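Local coordinates for YECBM32 (Yersinia enterocolitica, PDB 2JDA), which binds polygalacturonic acid (pectin) as a periplasmic carbohydrate-binding module with a calcium ion held in its beta-sandwich fold, at residues V62-T67 / A127-A132; E68-F73 / G90-S95; G42-Q47 / L115-T120; N58-P63 / S135-P140. All coordinates share one frame; numbering follows the deposited sequence.

Contact 1 of 4, residues V62-T67 / A127-A132; sequences VPFKPT and AINEIA. With CA (calcium ion), chain C.
A classic beta bulge joins strands 53-63 and 125-133 beside the calcium site: Asn129 and Glu130 together face Val62. The carbonyl O of Val62 takes Asn129 N at 2.8 Å, nearly along the C=O axis, and a weak bond from Glu130 N, while Val62 N returns a bond to Glu130 O. Past the bulge, Phe64 N meets Ala127 O in a straight bond of 3.1 Å whose donor stands above the carbonyl plane. The methyl of Ala127 packs on Phe64 CB at 3.6 Å, and Asn129 OD1 comes to the ring edge near CD1 at 3.5 Å, the amide turned 78° from the ring. The same amide sends ND2 to a water that also accepts from Lys65 N, tying the loop after strand 53-63 to the bulge. Val62 and Glu130 lie side by side, but the glutamate bends at chi2 (68°), which swings CD away from Val62, and OE1 binds calcium at 2.4 Å. Asn129 O is a second ligand, and Asn28, Asp31, Asp33 and Thr36 also bind the ion; Gly32 N holds Glu130 OE2. An irregular strand thus presents adjacent ligands, one backbone and one side-chain, to the structural calcium site seen in many family 32 carbohydrate-binding modules.

Contact 2 of 4, residues E68-F73 / G90-S95; sequences ERKLKF and GLETSS
Strands 71-78 and 85-92 run antiparallel, Phe73 forming a hydrogen-bonded pair with Leu91 and Lys72 a non-hydrogen-bonded pair with Glu92. Beyond the last regular pair, Thr93 continues the ladder with its side chain: Leu71 N donates to Thr93 OG1 at 2.9 Å, and Thr93 N donates back to Leu71 O in the carbonyl plane. Chi1 of 59° sets OG1 between the backbone N and the carbonyl carbon, facing Leu71 N, and leaves CG2 to touch Phe73 CE2 at 3.6 Å. A water lies within bonding distance of OG1, Arg69 O and Ser94 O. Over one face of the Phe73 ring, Leu91 CB makes a CH-pi contact 4.1 Å from the centroid, while Leu91 CD1 approaches CZ at 3.8 Å. Leu115 of strand 112-120 reaches the ring, and Thr117 touches the Phe73 side chain nearer its base. On the other face of the hairpin, Lys72 and Glu92 lie side by side, their CG atoms 4.1 Å apart. The aliphatic part of Lys70 passes Thr93 O, with CD at 3.4 Å, and water links NZ to Ser95 OG. An apolar face with Phe73 and Leu91 and a charged face with Lys72 and Glu92 mark an amphipathic beta hairpin at the sheet edge.

Contact 3 of 4, residues G42-Q47 / L115-T120; sequences GESWVQ and LDTFGT
Ser44, Trp45 and Val46 pair with Thr117, Asp116 and Leu115 in the antiparallel five-stranded sheet of the F5/8 type C beta sandwich, where strands 44-50 and 112-120 are neighbours. Four backbone hydrogen bonds fix the register: Ser44 and Thr117 exchange two, and Val46 and Leu115 another two. Between these pairs, CA-H...O contacts fill in, the shortest running from Trp45 CA to Leu115 O at 3.1 Å. Van der Waals packing dominates the face bearing Val46 and Leu115, which lie side by side with CG1 of the valine 4.1 Å from CB of the leucine; Ser44 CB likewise packs 3.5 Å from Thr117 OG1. Trp38 of strand 38-41 covers Ser44, Val46 and Thr117 on this buried face. The polar bond here is from Ser44 OG back to Gly42 O, above its carbonyl plane. The other face carries Trp45 and Asp116. Chi1 of 55° places Trp45 CG between the backbone N and the carbonyl carbon, and the indole leads away from the partner strand. Asp116 OD1, in a salt bridge with Lys114, touches Trp45 CB at 3.4 Å. At the strand end, the Glu43 carboxylate meets the rim of Phe118 with its plane 60° from the ring, OE1 lying 3.6 Å from CE1.

Contact 4 of 4, residues N58-P63 / S135-P140; sequences NILIVP and SAAALP
With chi1 at 78°, Asn58 CG stands between its backbone N and carbonyl carbon, and chi2 of 51° turns the amide toward Ser135, so that both its polar atoms face that residue's backbone. OD1 accepts from Ser135 N at 2.8 Å, with the donor tilted a little from the carboxamide plane. ND2 donates to Ser135 O at 3.0 Å, reaching a lone pair in the plane of that carbonyl. One amide therefore grips the N-H and the C=O of a single residue, as a neighbouring strand would, and this two-point hold fixes the rotation of the buried asparagine group. Ser135 OG, anti to its own backbone N (chi1 176°), lies beside the carbonyl carbon and accepts from Ala137 N at 3.0 Å. This closes an ST turn, and an inverse gamma turn centred on Ala138 follows. Strand 53-63 belongs to the mixed sheet of the beta sandwich, and the turns lie in the connection that carries the chain from strand 125-133 to strand 141-143. Leu60 supplies the apolar half of the contact, two residues along the strand from Asn58. Its CB rests on Ser135 CB at 3.8 Å, while CD2 approaches Ser135 OG. The other branch, CD1, points to the far part of the loop: it meets Leu139 CD1 at 3.7 Å, the two side chains crossing at about a right angle, and the Ala137 methyl lies 4.3 Å from the same carbon.

The four contacts divide between the two sheets of the sandwich. Contacts 2 and 3 belong to the five-stranded sheet, their centres about 11 Å apart, with strands 71-78 and 112-120 hydrogen-bonded side by side. Contacts 1 and 4 share strand 53-63 in the mixed sheet, also about 11 Å apart. Across the interior, Leu115 of contact 3 touches Ile131 of contact 1 and Ile61 of contact 4, although contacts 3 and 4 lie on opposite sides of the chain's centre, about 19 Å apart. Along the chain, contact 2 is local, falling between the halves of the other three, whereas contacts 1 and 3 interleave, so distant sequence closes one compact domain carrying the calcium.

Contact 1 of 4, residues V62-T67 / A127-A132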
loop_
_atom_site.group_PDB
_atom_site.type_symbol
_atom_site.label_atom_id
_atom_site.label_comp_id
_atom_site.label_asym_id
_atom_site.label_seq_id
_atom_site.Cartn_x
_atom_site.Cartn_y
_atom_site.Cartn_z
ATOM N N VAL A 62 2.762 3.439 -4.968
ATOM C CA VAL A 62 2.607 4.531 -5.925
ATOM C C VAL A 62 1.442 5.398 -5.421
ATOM O O VAL A 62 0.297 5.199 -5.815
ATOM C CB VAL A 62 2.381 3.986 -7.340
ATOM C CG1 VAL A 62 2.363 5.160 -8.351
ATOM C CG2 VAL A 62 3.425 2.909 -7.715
ATOM N N PRO A 63 1.712 6.323 -4.527
ATOM C CA PRO A 63 0.645 7.149 -3.979
ATOM C C PRO A 63 0.164 8.179 -5.002
ATOM O O PRO A 63 0.926 8.605 -5.867
ATOM C CB PRO A 63 1.282 7.771 -2.733
ATOM C CG PRO A 63 2.731 7.847 -3.065
ATOM C CD PRO A 63 3.015 6.633 -3.884
ATOM N N PHE A 64 -1.067 8.624 -4.850
ATOM C CA PHE A 64 -1.670 9.644 -5.715
ATOM C C PHE A 64 -1.096 11.019 -5.455
ATOM O O PHE A 64 -0.919 11.417 -4.298
ATOM C CB PHE A 64 -3.174 9.653 -5.399
ATOM C CG PHE A 64 -4.000 10.610 -6.226
ATOM C CD1 PHE A 64 -4.079 10.495 -7.604
ATOM C CD2 PHE A 64 -4.746 11.599 -5.585
ATOM C CE1 PHE A 64 -4.880 11.384 -8.343
ATOM C CE2 PHE A 64 -5.541 12.482 -6.332
ATOM C CZ PHE A 64 -5.587 12.349 -7.692
ATOM N N LYS A 65 -0.814 11.755 -6.532
ATOM C CA LYS A 65 -0.282 13.148 -6.456
ATOM C C LYS A 65 0.865 13.277 -5.472
ATOM O O LYS A 65 0.859 14.118 -4.566
ATOM C CB LYS A 65 -1.415 14.144 -6.141
ATOM C CG LYS A 65 -2.514 14.304 -7.219
ATOM C CD LYS A 65 -3.529 15.437 -6.837
ATOM C CE LYS A 65 -4.355 15.853 -8.038
ATOM N NZ LYS A 65 -5.461 16.824 -7.684
ATOM N N PRO A 66 1.879 12.430 -5.639
ATOM C CA PRO A 66 2.933 12.307 -4.633
ATOM C C PRO A 66 3.738 13.576 -4.399
ATOM O O PRO A 66 4.192 13.787 -3.270
ATOM C CB PRO A 66 3.828 11.231 -5.201
ATOM C CG PRO A 66 3.576 11.246 -6.686
ATOM C CD PRO A 66 2.125 11.615 -6.838
ATOM N N THR A 67 3.921 14.418 -5.426
ATOM C CA THR A 67 4.723 15.628 -5.208
ATOM C C THR A 67 3.967 16.724 -4.483
ATOM O O THR A 67 4.580 17.688 -4.024
ATOM C CB THR A 67 5.309 16.182 -6.519
ATOM O OG1 THR A 67 4.246 16.630 -7.389
ATOM C CG2 THR A 67 6.174 15.145 -7.280
ATOM N N ALA A 127 -5.053 8.029 -0.769
ATOM C CA ALA A 127 -5.293 7.654 -2.148
ATOM C C ALA A 127 -4.019 7.008 -2.719
ATOM O O ALA A 127 -2.945 7.600 -2.653
ATOM C CB ALA A 127 -5.725 8.882 -2.972
ATOM N N ILE A 128 -4.150 5.815 -3.259
ATOM C CA ILE A 128 -3.031 5.012 -3.742
ATOM C C ILE A 128 -3.345 4.517 -5.142
ATOM O O ILE A 128 -4.336 3.844 -5.346
ATOM C CB ILE A 128 -2.687 3.856 -2.773
ATOM C CG1 ILE A 128 -2.335 4.403 -1.387
ATOM C CG2 ILE A 128 -1.566 3.067 -3.339
ATOM C CD1 ILE A 128 -2.217 3.338 -0.251
ATOM N N ASN A 129 -2.473 4.854 -6.093
ATOM C CA ASN A 129 -2.672 4.401 -7.467
ATOM C C ASN A 129 -2.377 2.923 -7.635
ATOM O O ASN A 129 -3.085 2.191 -8.359
ATOM C CB ASN A 129 -1.790 5.189 -8.436
ATOM C CG ASN A 129 -2.081 6.681 -8.478
ATOM O OD1 ASN A 129 -3.169 7.144 -8.157
ATOM N ND2 ASN A 129 -1.048 7.479 -8.886
ATOM N N GLU A 130 -1.302 2.443 -7.008
ATOM C CA GLU A 130 -0.874 1.078 -7.207
ATOM C C GLU A 130 0.029 0.650 -6.045
ATOM O O GLU A 130 0.751 1.432 -5.418
ATOM C CB GLU A 130 -0.095 0.985 -8.524
ATOM C CG GLU A 130 -0.104 -0.358 -9.156
ATOM C CD GLU A 130 -1.445 -0.852 -9.706
ATOM O OE1 GLU A 130 -2.456 -0.150 -10.040
ATOM O OE2 GLU A 130 -1.486 -2.043 -9.708
ATOM N N ILE A 131 -0.119 -0.623 -5.704
ATOM C CA ILE A 131 0.759 -1.316 -4.811
ATOM C C ILE A 131 1.114 -2.642 -5.440
ATOM O O ILE A 131 0.286 -3.330 -6.026
ATOM C CB ILE A 131 0.083 -1.498 -3.458
ATOM C CG1 ILE A 131 1.056 -1.917 -2.376
ATOM C CG2 ILE A 131 -1.025 -2.416 -3.551
ATOM C CD1 ILE A 131 0.661 -1.219 -1.040
ATOM N N ALA A 132 2.354 -3.047 -5.258
ATOM C CA ALA A 132 2.774 -4.389 -5.690
ATOM C C ALA A 132 3.706 -4.976 -4.620
ATOM O O ALA A 132 4.369 -4.225 -3.883
ATOM C CB ALA A 132 3.442 -4.355 -7.033
HETATM CA CA CA C . -4.422 1.294 -10.121
HETATM O O HOH W 1 -0.910 10.489 -9.111
#

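Contact 2 of 4, residues E68-F73 / G90-S95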
loop_
_atom_site.group_PDB
_atom_site.type_symbol
_atom_site.label_atom_id
_atom_site.label_comp_id
_atom_site.label_asym_id
_atom_site.label_seq_id
_atom_site.Cartn_x
_atom_site.Cartn_y
_atom_site.Cartn_z
ATOM N N GLU A 68 2.648 16.568 -4.353
ATOM C CA GLU A 68 1.813 17.470 -3.568
ATOM C C GLU A 68 1.441 16.985 -2.202
ATOM O O GLU A 68 1.116 17.770 -1.362
ATOM C CB GLU A 68 0.523 17.743 -4.340
ATOM C CG GLU A 68 0.738 18.430 -5.686
ATOM C CD GLU A 68 -0.517 18.572 -6.553
ATOM O OE1 GLU A 68 -1.655 18.465 -6.066
ATOM O OE2 GLU A 68 -0.359 18.785 -7.772
ATOM N N ARG A 69 1.409 15.657 -1.978
ATOM C CA ARG A 69 0.760 15.071 -0.838
ATOM C C ARG A 69 1.588 13.892 -0.333
ATOM O O ARG A 69 1.843 12.947 -1.110
ATOM C CB ARG A 69 -0.617 14.505 -1.224
ATOM C CG ARG A 69 -1.494 15.503 -1.925
ATOM C CD ARG A 69 -2.834 14.962 -2.214
ATOM N NE ARG A 69 -3.645 15.970 -2.870
ATOM C CZ ARG A 69 -4.864 15.733 -3.327
ATOM N NH1 ARG A 69 -5.408 14.535 -3.193
ATOM N NH2 ARG A 69 -5.530 16.710 -3.926
ATOM N N LYS A 70 1.947 13.932 0.948
ATOM C CA LYS A 70 2.650 12.817 1.601
ATOM C C LYS A 70 1.645 12.022 2.425
ATOM O O LYS A 70 0.991 12.548 3.298
ATOM C CB LYS A 70 3.724 13.359 2.543
ATOM C CG LYS A 70 4.855 14.065 1.844
ATOM C CD LYS A 70 6.054 14.178 2.751
ATOM C CE LYS A 70 6.069 15.450 3.426
ATOM N NZ LYS A 70 6.964 16.328 2.616
ATOM N N LEU A 71 1.522 10.746 2.119
ATOM C CA LEU A 71 0.584 9.838 2.766
ATOM C C LEU A 71 1.214 9.291 4.029
ATOM O O LEU A 71 2.365 8.816 3.994
ATOM C CB LEU A 71 0.267 8.684 1.807
ATOM C CG LEU A 71 -0.648 7.587 2.334
ATOM C CD1 LEU A 71 -2.032 8.083 2.511
ATOM C CD2 LEU A 71 -0.595 6.434 1.364
ATOM N N LYS A 72 0.461 9.328 5.109
ATOM C CA LYS A 72 0.857 8.771 6.378
ATOM C C LYS A 72 0.260 7.380 6.462
ATOM O O LYS A 72 -0.951 7.213 6.229
ATOM C CB LYS A 72 0.342 9.616 7.519
ATOM C CG LYS A 72 0.743 11.040 7.451
ATOM C CD LYS A 72 0.125 11.853 8.588
ATOM C CE LYS A 72 -0.126 13.323 8.227
ATOM N NZ LYS A 72 -1.490 13.615 8.806
ATOM N N PHE A 73 1.063 6.370 6.807
ATOM C CA PHE A 73 0.596 5.008 6.855
ATOM C C PHE A 73 1.472 4.091 7.657
ATOM O O PHE A 73 2.609 4.423 7.965
ATOM C CB PHE A 73 0.434 4.453 5.422
ATOM C CG PHE A 73 1.739 4.231 4.668
ATOM C CD1 PHE A 73 2.199 2.938 4.394
ATOM C CD2 PHE A 73 2.523 5.282 4.239
ATOM C CE1 PHE A 73 3.373 2.757 3.757
ATOM C CE2 PHE A 73 3.722 5.080 3.603
ATOM C CZ PHE A 73 4.122 3.784 3.333
ATOM N N GLY A 90 3.800 4.433 11.170
ATOM C CA GLY A 90 3.944 5.884 11.117
ATOM C C GLY A 90 4.943 6.364 10.064
ATOM O O GLY A 90 5.699 7.305 10.299
ATOM N N LEU A 91 4.962 5.722 8.914
ATOM C CA LEU A 91 5.708 6.157 7.745
ATOM C C LEU A 91 5.012 7.290 7.017
ATOM O O LEU A 91 3.802 7.422 7.127
ATOM C CB LEU A 91 5.820 5.012 6.689
ATOM C CG LEU A 91 6.484 3.737 7.162
ATOM C CD1 LEU A 91 6.483 2.684 6.119
ATOM C CD2 LEU A 91 7.923 4.022 7.504
ATOM N N GLU A 92 5.752 8.070 6.248
ATOM C CA GLU A 92 5.187 8.968 5.247
ATOM C C GLU A 92 5.813 8.666 3.912
ATOM O O GLU A 92 7.036 8.439 3.830
ATOM C CB GLU A 92 5.519 10.410 5.578
ATOM C CG GLU A 92 4.768 11.059 6.697
ATOM C CD GLU A 92 5.156 12.539 6.703
ATOM O OE1 GLU A 92 4.310 13.376 6.513
ATOM O OE2 GLU A 92 6.365 12.838 6.808
ATOM N N THR A 93 5.043 8.729 2.843
ATOM C CA THR A 93 5.578 8.646 1.496
ATOM C C THR A 93 6.371 9.906 1.179
ATOM O O THR A 93 6.182 10.965 1.743
ATOM C CB THR A 93 4.525 8.415 0.417
ATOM O OG1 THR A 93 3.547 9.483 0.407
ATOM C CG2 THR A 93 3.819 7.100 0.663
ATOM N N SER A 94 7.272 9.759 0.241
ATOM C CA SER A 94 8.089 10.864 -0.229
ATOM C C SER A 94 7.337 11.709 -1.238
ATOM O O SER A 94 6.555 11.207 -2.038
ATOM C CB SER A 94 9.349 10.312 -0.871
ATOM O OG SER A 94 10.137 11.387 -1.358
ATOM N N SER A 95 7.608 13.008 -1.228
ATOM C CA SER A 95 7.112 13.919 -2.254
ATOM C C SER A 95 8.173 14.285 -3.285
ATOM O O SER A 95 7.944 15.180 -4.094
ATOM C CB SER A 95 6.535 15.177 -1.607
ATOM O OG SER A 95 7.471 15.858 -0.779
HETATM O O HOH W 2 3.809 11.119 -1.610
HETATM O O HOH W 3 1.843 13.412 5.857
HETATM O O HOH W 4 5.975 17.962 0.283
#

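Contact 3 of 4, residues G42-Q47 / L115-T120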
loop_
_atom_site.group_PDB
_atom_site.type_symbol
_atom_site.label_atom_id
_atom_site.label_comp_id
_atom_site.label_asym_id
_atom_site.label_seq_id
_atom_site.Cartn_x
_atom_site.Cartn_y
_atom_site.Cartn_z
ATOM N N GLY A 42 -10.410 9.634 6.157
ATOM C CA GLY A 42 -10.178 9.342 7.545
ATOM C C GLY A 42 -9.217 8.194 7.734
ATOM O O GLY A 42 -8.537 7.792 6.784
ATOM N N GLU A 43 -9.084 7.694 8.928
ATOM C CA GLU A 43 -8.203 6.565 9.184
ATOM C C GLU A 43 -8.870 5.368 8.533
ATOM O O GLU A 43 -10.022 5.026 8.838
ATOM C CB GLU A 43 -7.965 6.332 10.672
ATOM C CG GLU A 43 -7.022 7.337 11.300
ATOM C CD GLU A 43 -6.768 7.046 12.799
ATOM O OE1 GLU A 43 -6.512 5.849 13.102
ATOM O OE2 GLU A 43 -6.691 8.088 13.503
ATOM N N SER A 44 -8.125 4.731 7.637
ATOM C CA SER A 44 -8.634 3.729 6.736
ATOM C C SER A 44 -7.666 2.530 6.709
ATOM O O SER A 44 -6.579 2.566 7.336
ATOM C CB SER A 44 -8.782 4.333 5.369
ATOM O OG SER A 44 -9.674 5.422 5.369
ATOM N N TRP A 45 -8.018 1.513 5.967
ATOM C CA TRP A 45 -7.094 0.401 5.733
ATOM C C TRP A 45 -7.434 -0.230 4.414
ATOM O O TRP A 45 -8.564 -0.190 3.954
ATOM C CB TRP A 45 -7.082 -0.651 6.877
ATOM C CG TRP A 45 -8.395 -1.232 7.218
ATOM C CD1 TRP A 45 -9.280 -0.761 8.136
ATOM C CD2 TRP A 45 -9.073 -2.282 6.518
ATOM N NE1 TRP A 45 -10.442 -1.505 8.093
ATOM C CE2 TRP A 45 -10.335 -2.440 7.102
ATOM C CE3 TRP A 45 -8.715 -3.144 5.470
ATOM C CZ2 TRP A 45 -11.247 -3.393 6.675
ATOM C CZ3 TRP A 45 -9.616 -4.116 5.074
ATOM C CH2 TRP A 45 -10.875 -4.225 5.664
ATOM N N VAL A 46 -6.417 -0.826 3.790
ATOM C CA VAL A 46 -6.553 -1.634 2.582
ATOM C C VAL A 46 -5.716 -2.877 2.781
ATOM O O VAL A 46 -4.575 -2.799 3.283
ATOM C CB VAL A 46 -6.179 -0.812 1.334
ATOM C CG1 VAL A 46 -4.731 -0.304 1.341
ATOM C CG2 VAL A 46 -6.460 -1.639 0.066
ATOM N N GLN A 47 -6.308 -4.023 2.457
ATOM C CA GLN A 47 -5.724 -5.332 2.761
ATOM C C GLN A 47 -5.594 -6.142 1.498
ATOM O O GLN A 47 -6.524 -6.271 0.734
ATOM C CB GLN A 47 -6.565 -6.060 3.786
ATOM C CG GLN A 47 -6.095 -7.461 4.145
ATOM C CD GLN A 47 -6.978 -8.093 5.185
ATOM O OE1 GLN A 47 -7.060 -7.571 6.290
ATOM N NE2 GLN A 47 -7.679 -9.191 4.832
ATOM N N LEU A 115 -2.274 -2.155 4.892
ATOM C CA LEU A 115 -1.846 -0.795 5.145
ATOM C C LEU A 115 -2.945 -0.091 5.910
ATOM O O LEU A 115 -4.089 -0.057 5.459
ATOM C CB LEU A 115 -1.555 -0.019 3.861
ATOM C CG LEU A 115 -0.199 -0.278 3.217
ATOM C CD1 LEU A 115 -0.130 -1.650 2.684
ATOM C CD2 LEU A 115 0.039 0.703 2.099
ATOM N N ASP A 116 -2.607 0.439 7.083
ATOM C CA ASP A 116 -3.497 1.318 7.824
ATOM C C ASP A 116 -3.046 2.728 7.433
ATOM O O ASP A 116 -1.851 3.053 7.522
ATOM C CB ASP A 116 -3.371 1.124 9.327
ATOM C CG ASP A 116 -3.805 -0.251 9.810
ATOM O OD1 ASP A 116 -4.462 -1.046 9.038
ATOM O OD2 ASP A 116 -3.483 -0.634 10.976
ATOM N N THR A 117 -3.961 3.562 6.967
ATOM C CA THR A 117 -3.608 4.853 6.378
ATOM C C THR A 117 -4.286 5.966 7.170
ATOM O O THR A 117 -5.368 5.800 7.728
ATOM C CB THR A 117 -3.994 4.937 4.892
ATOM O OG1 THR A 117 -5.410 4.835 4.737
ATOM C CG2 THR A 117 -3.400 3.782 4.098
ATOM N N PHE A 118 -3.634 7.125 7.181
ATOM C CA PHE A 118 -4.019 8.236 8.062
ATOM C C PHE A 118 -4.205 9.546 7.318
ATOM O O PHE A 118 -4.193 10.622 7.964
ATOM C CB PHE A 118 -2.984 8.401 9.192
ATOM C CG PHE A 118 -2.705 7.137 9.941
ATOM C CD1 PHE A 118 -3.504 6.729 10.965
ATOM C CD2 PHE A 118 -1.657 6.316 9.595
ATOM C CE1 PHE A 118 -3.277 5.519 11.605
ATOM C CE2 PHE A 118 -1.414 5.101 10.269
ATOM C CZ PHE A 118 -2.246 4.711 11.224
ATOM N N GLY A 119 -4.413 9.486 5.987
ATOM C CA GLY A 119 -4.536 10.680 5.171
ATOM C C GLY A 119 -3.198 11.255 4.833
ATOM O O GLY A 119 -2.159 10.618 5.023
ATOM N N THR A 120 -3.215 12.491 4.324
ATOM C CA THR A 120 -1.984 13.153 3.936
ATOM C C THR A 120 -1.802 14.413 4.756
ATOM O O THR A 120 -2.593 14.740 5.690
ATOM C CB THR A 120 -1.964 13.506 2.455
ATOM O OG1 THR A 120 -2.937 14.561 2.157
ATOM C CG2 THR A 120 -2.314 12.355 1.589
#

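Contact 4 of 4, residues N58-P63 / S135-P140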
loop_
_atom_site.group_PDB
_atom_site.type_symbol
_atom_site.label_atom_id
_atom_site.label_comp_id
_atom_site.label_asym_id
_atom_site.label_seq_id
_atom_site.Cartn_x
_atom_site.Cartn_y
_atom_site.Cartn_z
ATOM N N ASN A 58 9.770 -6.898 -0.556
ATOM C CA ASN A 58 9.597 -5.471 -0.823
ATOM C C ASN A 58 8.140 -5.158 -1.124
ATOM O O ASN A 58 7.368 -6.064 -1.422
ATOM C CB ASN A 58 10.536 -4.932 -1.898
ATOM C CG ASN A 58 10.152 -5.245 -3.275
ATOM O OD1 ASN A 58 9.016 -5.014 -3.683
ATOM N ND2 ASN A 58 11.110 -5.772 -4.052
ATOM N N ILE A 59 7.795 -3.890 -0.994
ATOM C CA ILE A 59 6.498 -3.377 -1.420
ATOM C C ILE A 59 6.762 -2.141 -2.269
ATOM O O ILE A 59 7.439 -1.215 -1.839
ATOM C CB ILE A 59 5.624 -3.043 -0.209
ATOM C CG1 ILE A 59 5.287 -4.297 0.596
ATOM C CG2 ILE A 59 4.380 -2.296 -0.666
ATOM C CD1 ILE A 59 4.869 -4.055 2.073
ATOM N N LEU A 60 6.184 -2.120 -3.458
ATOM C CA LEU A 60 6.132 -0.938 -4.313
ATOM C C LEU A 60 4.845 -0.175 -3.970
ATOM O O LEU A 60 3.770 -0.749 -4.022
ATOM C CB LEU A 60 6.128 -1.346 -5.785
ATOM C CG LEU A 60 5.831 -0.189 -6.775
ATOM C CD1 LEU A 60 6.965 0.786 -6.876
ATOM C CD2 LEU A 60 5.494 -0.734 -8.157
ATOM N N ILE A 61 4.959 1.095 -3.642
ATOM C CA ILE A 61 3.827 1.973 -3.388
ATOM C C ILE A 61 3.895 3.178 -4.312
ATOM O O ILE A 61 4.929 3.821 -4.464
ATOM C CB ILE A 61 3.689 2.340 -1.884
ATOM C CG1 ILE A 61 2.376 3.080 -1.670
ATOM C CG2 ILE A 61 4.893 3.122 -1.356
ATOM C CD1 ILE A 61 2.034 3.308 -0.213
ATOM N N VAL A 62 2.762 3.439 -4.968
ATOM C CA VAL A 62 2.607 4.531 -5.925
ATOM C C VAL A 62 1.442 5.398 -5.421
ATOM O O VAL A 62 0.297 5.199 -5.815
ATOM C CB VAL A 62 2.381 3.986 -7.340
ATOM C CG1 VAL A 62 2.363 5.160 -8.351
ATOM C CG2 VAL A 62 3.425 2.909 -7.715
ATOM N N PRO A 63 1.712 6.323 -4.527
ATOM C CA PRO A 63 0.645 7.149 -3.979
ATOM C C PRO A 63 0.164 8.179 -5.002
ATOM O O PRO A 63 0.926 8.605 -5.867
ATOM C CB PRO A 63 1.282 7.771 -2.733
ATOM C CG PRO A 63 2.731 7.847 -3.065
ATOM C CD PRO A 63 3.015 6.633 -3.884
ATOM N N SER A 135 8.338 -6.365 -6.061
ATOM C CA SER A 135 8.505 -5.705 -7.341
ATOM C C SER A 135 9.953 -5.692 -7.788
ATOM O O SER A 135 10.865 -5.551 -7.000
ATOM C CB SER A 135 8.024 -4.289 -7.169
ATOM O OG SER A 135 8.209 -3.479 -8.314
ATOM N N ALA A 136 10.126 -5.800 -9.101
ATOM C CA ALA A 136 11.416 -5.569 -9.751
ATOM C C ALA A 136 11.618 -4.120 -10.235
ATOM O O ALA A 136 12.570 -3.842 -10.958
ATOM C CB ALA A 136 11.574 -6.544 -10.900
ATOM N N ALA A 137 10.775 -3.189 -9.813
ATOM C CA ALA A 137 10.916 -1.787 -10.207
ATOM C C ALA A 137 12.345 -1.293 -9.989
ATOM O O ALA A 137 12.977 -1.612 -8.992
ATOM C CB ALA A 137 9.952 -0.940 -9.476
ATOM N N ALA A 138 12.816 -0.494 -10.948
ATOM C CA ALA A 138 14.152 0.077 -10.957
ATOM C C ALA A 138 14.139 1.385 -10.195
ATOM O O ALA A 138 14.198 2.485 -10.744
ATOM C CB ALA A 138 14.608 0.251 -12.422
ATOM N N LEU A 139 14.012 1.227 -8.873
ATOM C CA LEU A 139 13.918 2.301 -7.939
ATOM C C LEU A 139 14.844 1.990 -6.769
ATOM O O LEU A 139 15.052 0.809 -6.449
ATOM C CB LEU A 139 12.496 2.379 -7.380
ATOM C CG LEU A 139 11.385 2.750 -8.363
ATOM C CD1 LEU A 139 10.086 2.612 -7.638
ATOM C CD2 LEU A 139 11.575 4.164 -8.883
ATOM N N PRO A 140 15.425 3.013 -6.134
ATOM C CA PRO A 140 16.301 2.729 -4.986
ATOM C C PRO A 140 15.507 2.122 -3.821
ATOM O O PRO A 140 14.363 2.504 -3.560
ATOM C CB PRO A 140 16.834 4.097 -4.593
ATOM C CG PRO A 140 15.829 5.035 -5.019
ATOM C CD PRO A 140 15.292 4.478 -6.347
#